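Local coordinates for aminopeptidase N (Francisella tularensis subsp. tularensis, PDB 5DLL), which probably removes N-terminal amino acids, preferably alanine, from intracellular peptides as a zinc-dependent aminopeptidase of the M1 family, at residues A[826-831]-A[862-867]; A[808-813]-A[846-851]. All coordinates share one frame; numbering follows the deposited sequence.

Overall arrangement
Both contacts belong to the helical C-terminal domain of the M1 aminopeptidase, away from the zinc site, and in this pair the chemistry differs with depth. Contact 1 lies at the surface and ties the loop after helix 817-824 to the C-terminal end of the chain; its links are polar, an indole N-H and a lysine reaching a carbonyl and the terminal carboxylate. Contact 2, partly buried, packs helix 800-815 on the end of helix 835-849 through aliphatic groups. Helix 835-849 serves both, since its Leu845 touches Trp830 and Ser864 of contact 1. The centres lie about 14 Å apart, and the contacts meet where Leu827 CD1 touches Ile848 CD1 (3.8 Å) and Leu865 rests on Glu846.

Contact 1. Residues A[826-831]-A[862-867]; sequences NLMSWK and SKSLES
Trp830 holds CG between its backbone N and carbonyl carbon (chi1 62°), the crowded position, and this turns the indole toward helix 855-866, while Lys831, with CG beside its backbone N, stretches an extended chain to the same helix end. This joins an interhelical loop to the last helix of the C-terminal helical domain, the part of the M1 fold assigned to ARM-like repeats. Trp830 NE1 donates to Ser864 O at 3.0 Å, with the oxygen in the ring plane; the hydrogen bond is bent (131° at the hydrogen), and the nitrogen sits above the carbonyl plane. Ser864 O accepts a second bond, from Ser867 OG at 2.8 Å, so two donors grip a carbonyl near the helix end. Ser867 OG takes the crowded position too, folding back over the final turn. Beside the indole bond, Ser864 CB and OG pack against Met828 CB. One face of the indole carries Lys831 CG near its rim, and Lys842 of helix 835-849 makes a cation-pi contact with the ring. At the exposed margin the lysine meets the terminal carboxylate: Lys831 NZ makes a long salt bridge to Ser867 OXT (3.8 Å) and a weak hydrogen bond to Ser867 O, while Lys831 CE lies 3.5 Å from Ser867 OXT.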
ATOM      1  N   ASN A 826       5.781  10.870  16.409  1.00 39.48           N
ATOM      2  CA  ASN A 826       4.668  11.053  17.349  1.00 39.33           C
ATOM      3  C   ASN A 826       4.621  12.423  18.029  1.00 35.94           C
ATOM      4  O   ASN A 826       3.566  12.832  18.517  1.00 35.79           O
ATOM      5  CB  ASN A 826       4.706   9.970  18.440  1.00 40.11           C
ATOM      6  CG  ASN A 826       4.223   8.615  17.946  1.00 40.76           C
ATOM      7  OD1 ASN A 826       3.103   8.482  17.455  1.00 40.06           O
ATOM      8  ND2 ASN A 826       5.060   7.601  18.096  1.00 45.88           N
ATOM      9  N   LEU A 827       5.759  13.110  18.082  1.00 40.55           N
ATOM     10  CA  LEU A 827       5.875  14.407  18.755  1.00 38.36           C
ATOM     11  C   LEU A 827       5.975  15.592  17.793  1.00 36.01           C
ATOM     12  O   LEU A 827       5.926  16.739  18.229  1.00 33.16           O
ATOM     13  CB  LEU A 827       7.108  14.397  19.668  1.00 34.42           C
ATOM     14  CG  LEU A 827       7.010  13.483  20.892  1.00 35.20           C
ATOM     15  CD1 LEU A 827       8.394  13.169  21.436  1.00 36.94           C
ATOM     16  CD2 LEU A 827       6.132  14.103  21.973  1.00 33.29           C
ATOM     17  N   MET A 828       6.084  15.317  16.493  1.00 39.68           N
ATOM     18  CA  MET A 828       6.445  16.340  15.505  1.00 46.51           C
ATOM     19  C   MET A 828       5.245  17.042  14.854  1.00 49.96           C
ATOM     20  O   MET A 828       5.425  17.859  13.952  1.00 52.95           O
ATOM     21  CB  MET A 828       7.346  15.721  14.428  1.00 51.50           C
ATOM     22  CG  MET A 828       8.483  14.881  15.006  1.00 56.62           C
ATOM     23  SD  MET A 828       9.814  14.400  13.881  1.00 65.41           S
ATOM     24  CE  MET A 828       8.934  14.127  12.341  1.00 74.19           C
ATOM     25  N   SER A 829       4.031  16.739  15.320  1.00 57.71           N
ATOM     26  CA  SER A 829       2.810  17.395  14.827  1.00 56.63           C
ATOM     27  C   SER A 829       2.423  18.661  15.612  1.00 50.77           C
ATOM     28  O   SER A 829       1.414  19.290  15.313  1.00 50.00           O
ATOM     29  CB  SER A 829       1.643  16.407  14.861  1.00 53.27           C
ATOM     30  OG  SER A 829       1.926  15.275  14.066  1.00 58.13           O
ATOM     31  N   TRP A 830       3.234  19.027  16.602  1.00 53.72           N
ATOM     32  CA  TRP A 830       2.974  20.161  17.507  1.00 49.19           C
ATOM     33  C   TRP A 830       2.350  21.444  16.895  1.00 49.23           C
ATOM     34  O   TRP A 830       1.654  22.180  17.597  1.00 45.08           O
ATOM     35  CB  TRP A 830       4.273  20.517  18.254  1.00 44.34           C
ATOM     36  CG  TRP A 830       5.391  20.959  17.352  1.00 42.59           C
ATOM     37  CD1 TRP A 830       6.388  20.182  16.834  1.00 38.88           C
ATOM     38  CD2 TRP A 830       5.621  22.285  16.860  1.00 44.96           C
ATOM     39  NE1 TRP A 830       7.225  20.945  16.050  1.00 39.56           N
ATOM     40  CE2 TRP A 830       6.773  22.240  16.048  1.00 44.99           C
ATOM     41  CE3 TRP A 830       4.962  23.509  17.028  1.00 42.94           C
ATOM     42  CZ2 TRP A 830       7.281  23.376  15.410  1.00 47.82           C
ATOM     43  CZ3 TRP A 830       5.466  24.632  16.390  1.00 44.99           C
ATOM     44  CH2 TRP A 830       6.614  24.558  15.594  1.00 47.27           C
ATOM     45  N   LYS A 831       2.605  21.719  15.615  1.00 46.07           N
ATOM     46  CA  LYS A 831       1.958  22.846  14.921  1.00 50.85           C
ATOM     47  C   LYS A 831       0.426  22.772  14.914  1.00 53.00           C
ATOM     48  O   LYS A 831      -0.247  23.803  14.932  1.00 59.82           O
ATOM     49  CB  LYS A 831       2.441  22.946  13.470  1.00 51.41           C
ATOM     50  CG  LYS A 831       3.792  23.613  13.304  1.00 58.65           C
ATOM     51  CD  LYS A 831       4.069  23.925  11.843  1.00 63.05           C
ATOM     52  CE  LYS A 831       5.271  24.840  11.691  1.00 67.90           C
ATOM     53  NZ  LYS A 831       5.431  25.295  10.284  1.00 74.21           N
ATOM     54  N   SER A 862      15.564  18.285  15.402  1.00 52.33           N
ATOM     55  CA  SER A 862      15.936  19.678  15.172  1.00 51.78           C
ATOM     56  C   SER A 862      15.096  20.286  14.053  1.00 50.82           C
ATOM     57  O   SER A 862      14.619  21.415  14.171  1.00 51.87           O
ATOM     58  CB  SER A 862      17.426  19.790  14.832  1.00 51.02           C
ATOM     59  OG  SER A 862      18.233  19.407  15.935  1.00 52.07           O
ATOM     60  N   LYS A 863      14.905  19.517  12.983  1.00 52.51           N
ATOM     61  CA  LYS A 863      14.206  19.991  11.787  1.00 57.69           C
ATOM     62  C   LYS A 863      12.739  20.372  12.041  1.00 54.92           C
ATOM     63  O   LYS A 863      12.273  21.394  11.536  1.00 58.26           O
ATOM     64  CB  LYS A 863      14.292  18.951  10.666  1.00 59.59           C
ATOM     65  CG  LYS A 863      14.104  19.538   9.279  1.00 66.80           C
ATOM     66  CD  LYS A 863      13.891  18.454   8.240  1.00 67.90           C
ATOM     67  CE  LYS A 863      13.613  19.058   6.876  1.00 71.75           C
ATOM     68  NZ  LYS A 863      13.162  18.022   5.909  1.00 79.39           N
ATOM     69  N   SER A 864      12.017  19.562  12.816  1.00 57.02           N
ATOM     70  CA  SER A 864      10.615  19.873  13.145  1.00 53.23           C
ATOM     71  C   SER A 864      10.492  20.983  14.195  1.00 51.67           C
ATOM     72  O   SER A 864       9.471  21.658  14.245  1.00 61.59           O
ATOM     73  CB  SER A 864       9.843  18.630  13.606  1.00 50.38           C
ATOM     74  OG  SER A 864       9.914  18.462  15.008  1.00 46.25           O
ATOM     75  N   LEU A 865      11.512  21.163  15.033  1.00 48.60           N
ATOM     76  CA  LEU A 865      11.526  22.278  15.987  1.00 47.55           C
ATOM     77  C   LEU A 865      11.738  23.621  15.289  1.00 51.84           C
ATOM     78  O   LEU A 865      11.173  24.634  15.709  1.00 57.44           O
ATOM     79  CB  LEU A 865      12.599  22.079  17.066  1.00 44.75           C
ATOM     80  CG  LEU A 865      12.257  21.114  18.208  1.00 42.78           C
ATOM     81  CD1 LEU A 865      13.492  20.813  19.050  1.00 37.32           C
ATOM     82  CD2 LEU A 865      11.130  21.668  19.074  1.00 43.73           C
ATOM     83  N   GLU A 866      12.548  23.628  14.232  1.00 62.51           N
ATOM     84  CA  GLU A 866      12.844  24.862  13.493  1.00 76.49           C
ATOM     85  C   GLU A 866      11.821  25.165  12.395  1.00 78.23           C
ATOM     86  O   GLU A 866      11.750  26.297  11.913  1.00 85.83           O
ATOM     87  CB  GLU A 866      14.260  24.821  12.894  1.00 86.37           C
ATOM     88  CG  GLU A 866      14.437  23.903  11.686  1.00104.38           C
ATOM     89  CD  GLU A 866      15.800  24.038  11.025  1.00115.90           C
ATOM     90  OE1 GLU A 866      16.730  24.594  11.653  1.00119.10           O
ATOM     91  OE2 GLU A 866      15.945  23.583   9.869  1.00100.92           O
ATOM     92  N   SER A 867      11.040  24.161  12.001  1.00 76.48           N
ATOM     93  CA  SER A 867      10.071  24.313  10.913  1.00 80.17           C
ATOM     94  C   SER A 867       9.071  25.441  11.175  1.00 86.76           C
ATOM     95  O   SER A 867       8.680  26.154  10.252  1.00 81.92           O
ATOM     96  CB  SER A 867       9.319  23.000  10.687  1.00 72.62           C
ATOM     97  OG  SER A 867       8.571  22.639  11.836  1.00 65.40           O
ATOM     98  OXT SER A 867       8.632  25.668  12.304  1.00 93.34           O
TER

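Contact 2. Residues A[808-813]-A[846-851]; sequences TVLALD and EKIKAS
Lys847 O is the best-held polar atom here: one side-chain bond grips it, from Ser851 OG at 3.0 Å, arriving nearly along the C=O axis (162°). The hydroxyl of Ser851, set beside its backbone N, thus folds back on the last turn of helix 835-849, where Ser851 N also donates to Ile848 O. That turn packs on helix 800-815 in an interface between alpha-helices of the kind from which helical-repeat domains are built, within the C-terminal domain of the enzyme. Leu810 carries most of the contact. Its CG lies beside the backbone N, and its two methyls spread over the helix end: Leu810 CD1 comes to 3.7 Å from Ser851 OG and equally near Ser851 CB, while Leu810 CD2 lies 3.9 Å from Ile848 O. On another flank of Leu810 the bent chain of Lys847, turned at chi2 (-98°), lays its CD at 4.1 Å from Leu810 CD1, so methylenes rather than the ammonium do the touching. Lys847 NZ instead forms a long, weak ion pair with Asp807 of helix 800-815. Deeper in, Val809 and Ile848 cross at about a right angle, with Val809 CG1 meeting Ile848 CD1 at 4.1 Å; Val857 of helix 855-866 and Leu827 of the loop after helix 817-824 also pack on Ile848. The polar atoms that Leu810 touches are bonded within the helix end, Ser851 OG to Lys847 O and Ile848 O to Ser851 N. Between the two segments cohesion therefore rests on the fit and burial of methyl and methylene groups, and the bonds of Ser851 serve its own helix end.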
ATOM      1  N   THR A 808      11.318   7.077  25.825  1.00 46.34           N
ATOM      2  CA  THR A 808      11.438   5.858  25.031  1.00 51.47           C
ATOM      3  C   THR A 808      12.279   6.079  23.774  1.00 48.01           C
ATOM      4  O   THR A 808      13.075   5.220  23.405  1.00 49.65           O
ATOM      5  CB  THR A 808      10.056   5.299  24.653  1.00 51.45           C
ATOM      6  OG1 THR A 808       9.211   6.375  24.244  1.00 57.80           O
ATOM      7  CG2 THR A 808       9.418   4.594  25.845  1.00 50.28           C
ATOM      8  N   VAL A 809      12.119   7.235  23.136  1.00 47.14           N
ATOM      9  CA  VAL A 809      12.933   7.594  21.973  1.00 47.09           C
ATOM     10  C   VAL A 809      14.426   7.529  22.293  1.00 51.01           C
ATOM     11  O   VAL A 809      15.216   7.042  21.486  1.00 52.53           O
ATOM     12  CB  VAL A 809      12.588   9.006  21.448  1.00 45.22           C
ATOM     13  CG1 VAL A 809      13.637   9.489  20.449  1.00 46.80           C
ATOM     14  CG2 VAL A 809      11.203   9.009  20.808  1.00 46.64           C
ATOM     15  N   LEU A 810      14.803   8.024  23.469  1.00 50.03           N
ATOM     16  CA  LEU A 810      16.199   8.009  23.895  1.00 51.70           C
ATOM     17  C   LEU A 810      16.694   6.602  24.238  1.00 52.36           C
ATOM     18  O   LEU A 810      17.864   6.289  24.019  1.00 53.40           O
ATOM     19  CB  LEU A 810      16.405   8.956  25.083  1.00 52.52           C
ATOM     20  CG  LEU A 810      16.207  10.441  24.749  1.00 52.42           C
ATOM     21  CD1 LEU A 810      16.193  11.284  26.018  1.00 53.42           C
ATOM     22  CD2 LEU A 810      17.269  10.935  23.771  1.00 48.23           C
ATOM     23  N   ALA A 811      15.808   5.763  24.777  1.00 49.57           N
ATOM     24  CA  ALA A 811      16.145   4.372  25.087  1.00 51.91           C
ATOM     25  C   ALA A 811      16.269   3.529  23.809  1.00 56.94           C
ATOM     26  O   ALA A 811      17.185   2.712  23.673  1.00 56.91           O
ATOM     27  CB  ALA A 811      15.099   3.777  26.016  1.00 50.04           C
ATOM     28  N   LEU A 812      15.336   3.734  22.882  1.00 55.23           N
ATOM     29  CA  LEU A 812      15.374   3.084  21.573  1.00 57.36           C
ATOM     30  C   LEU A 812      16.615   3.478  20.767  1.00 54.97           C
ATOM     31  O   LEU A 812      17.211   2.649  20.082  1.00 51.23           O
ATOM     32  CB  LEU A 812      14.125   3.447  20.764  1.00 52.87           C
ATOM     33  CG  LEU A 812      12.784   2.937  21.285  1.00 52.82           C
ATOM     34  CD1 LEU A 812      11.656   3.530  20.453  1.00 52.97           C
ATOM     35  CD2 LEU A 812      12.737   1.419  21.277  1.00 54.46           C
ATOM     36  N   ASP A 813      16.991   4.750  20.858  1.00 55.80           N
ATOM     37  CA  ASP A 813      18.125   5.292  20.109  1.00 58.46           C
ATOM     38  C   ASP A 813      19.454   4.588  20.421  1.00 61.65           C
ATOM     39  O   ASP A 813      20.385   4.629  19.619  1.00 58.60           O
ATOM     40  CB  ASP A 813      18.254   6.793  20.384  1.00 53.86           C
ATOM     41  CG  ASP A 813      19.216   7.476  19.444  1.00 57.33           C
ATOM     42  OD1 ASP A 813      19.020   7.371  18.216  1.00 55.00           O
ATOM     43  OD2 ASP A 813      20.166   8.126  19.935  1.00 66.51           O
ATOM     44  N   GLU A 846      12.718  19.063  22.486  1.00 51.65           N
ATOM     45  CA  GLU A 846      13.930  19.723  22.983  1.00 53.25           C
ATOM     46  C   GLU A 846      14.663  18.874  24.031  1.00 45.97           C
ATOM     47  O   GLU A 846      15.878  18.973  24.163  1.00 57.17           O
ATOM     48  CB  GLU A 846      13.609  21.123  23.533  1.00 55.36           C
ATOM     49  CG  GLU A 846      13.491  22.191  22.450  1.00 58.97           C
ATOM     50  CD  GLU A 846      12.729  23.430  22.895  1.00 78.90           C
ATOM     51  OE1 GLU A 846      12.545  23.631  24.117  1.00 93.39           O
ATOM     52  OE2 GLU A 846      12.308  24.215  22.017  1.00 84.18           O
ATOM     53  N   LYS A 847      13.922  18.045  24.763  1.00 41.40           N
ATOM     54  CA  LYS A 847      14.514  17.112  25.721  1.00 40.50           C
ATOM     55  C   LYS A 847      15.302  16.018  24.999  1.00 43.68           C
ATOM     56  O   LYS A 847      16.366  15.603  25.457  1.00 66.59           O
ATOM     57  CB  LYS A 847      13.423  16.496  26.603  1.00 41.18           C
ATOM     58  CG  LYS A 847      13.918  15.827  27.876  1.00 42.45           C
ATOM     59  CD  LYS A 847      14.050  14.325  27.708  1.00 50.02           C
ATOM     60  CE  LYS A 847      14.533  13.662  28.989  1.00 58.30           C
ATOM     61  NZ  LYS A 847      13.558  13.798  30.104  1.00 56.51           N
ATOM     62  N   ILE A 848      14.777  15.559  23.870  1.00 39.54           N
ATOM     63  CA  ILE A 848      15.469  14.582  23.024  1.00 45.77           C
ATOM     64  C   ILE A 848      16.747  15.202  22.436  1.00 45.39           C
ATOM     65  O   ILE A 848      17.824  14.610  22.505  1.00 45.81           O
ATOM     66  CB  ILE A 848      14.534  14.069  21.892  1.00 45.45           C
ATOM     67  CG1 ILE A 848      13.396  13.219  22.481  1.00 47.00           C
ATOM     68  CG2 ILE A 848      15.305  13.258  20.854  1.00 42.81           C
ATOM     69  CD1 ILE A 848      12.168  13.121  21.596  1.00 46.37           C
ATOM     70  N   LYS A 849      16.606  16.394  21.866  1.00 45.96           N
ATOM     71  CA  LYS A 849      17.719  17.153  21.283  1.00 43.84           C
ATOM     72  C   LYS A 849      18.855  17.406  22.292  1.00 45.55           C
ATOM     73  O   LYS A 849      20.036  17.325  21.944  1.00 44.14           O
ATOM     74  CB  LYS A 849      17.171  18.480  20.734  1.00 42.30           C
ATOM     75  CG  LYS A 849      18.189  19.510  20.270  1.00 47.96           C
ATOM     76  CD  LYS A 849      17.476  20.778  19.814  1.00 54.52           C
ATOM     77  CE  LYS A 849      18.367  22.007  19.880  1.00 57.11           C
ATOM     78  NZ  LYS A 849      19.503  21.922  18.925  1.00 67.61           N
ATOM     79  N   ALA A 850      18.486  17.689  23.540  1.00 43.01           N
ATOM     80  CA  ALA A 850      19.441  18.082  24.573  1.00 39.80           C
ATOM     81  C   ALA A 850      20.091  16.904  25.312  1.00 44.05           C
ATOM     82  O   ALA A 850      20.958  17.120  26.158  1.00 51.21           O
ATOM     83  CB  ALA A 850      18.759  19.009  25.571  1.00 37.98           C
ATOM     84  N   SER A 851      19.685  15.673  25.004  1.00 43.54           N
ATOM     85  CA  SER A 851      20.256  14.483  25.654  1.00 42.83           C
ATOM     86  C   SER A 851      21.312  13.763  24.801  1.00 41.89           C
ATOM     87  O   SER A 851      21.617  12.594  25.043  1.00 37.77           O
ATOM     88  CB  SER A 851      19.136  13.513  26.039  1.00 40.83           C
ATOM     89  OG  SER A 851      18.358  14.057  27.091  1.00 47.49           O
TER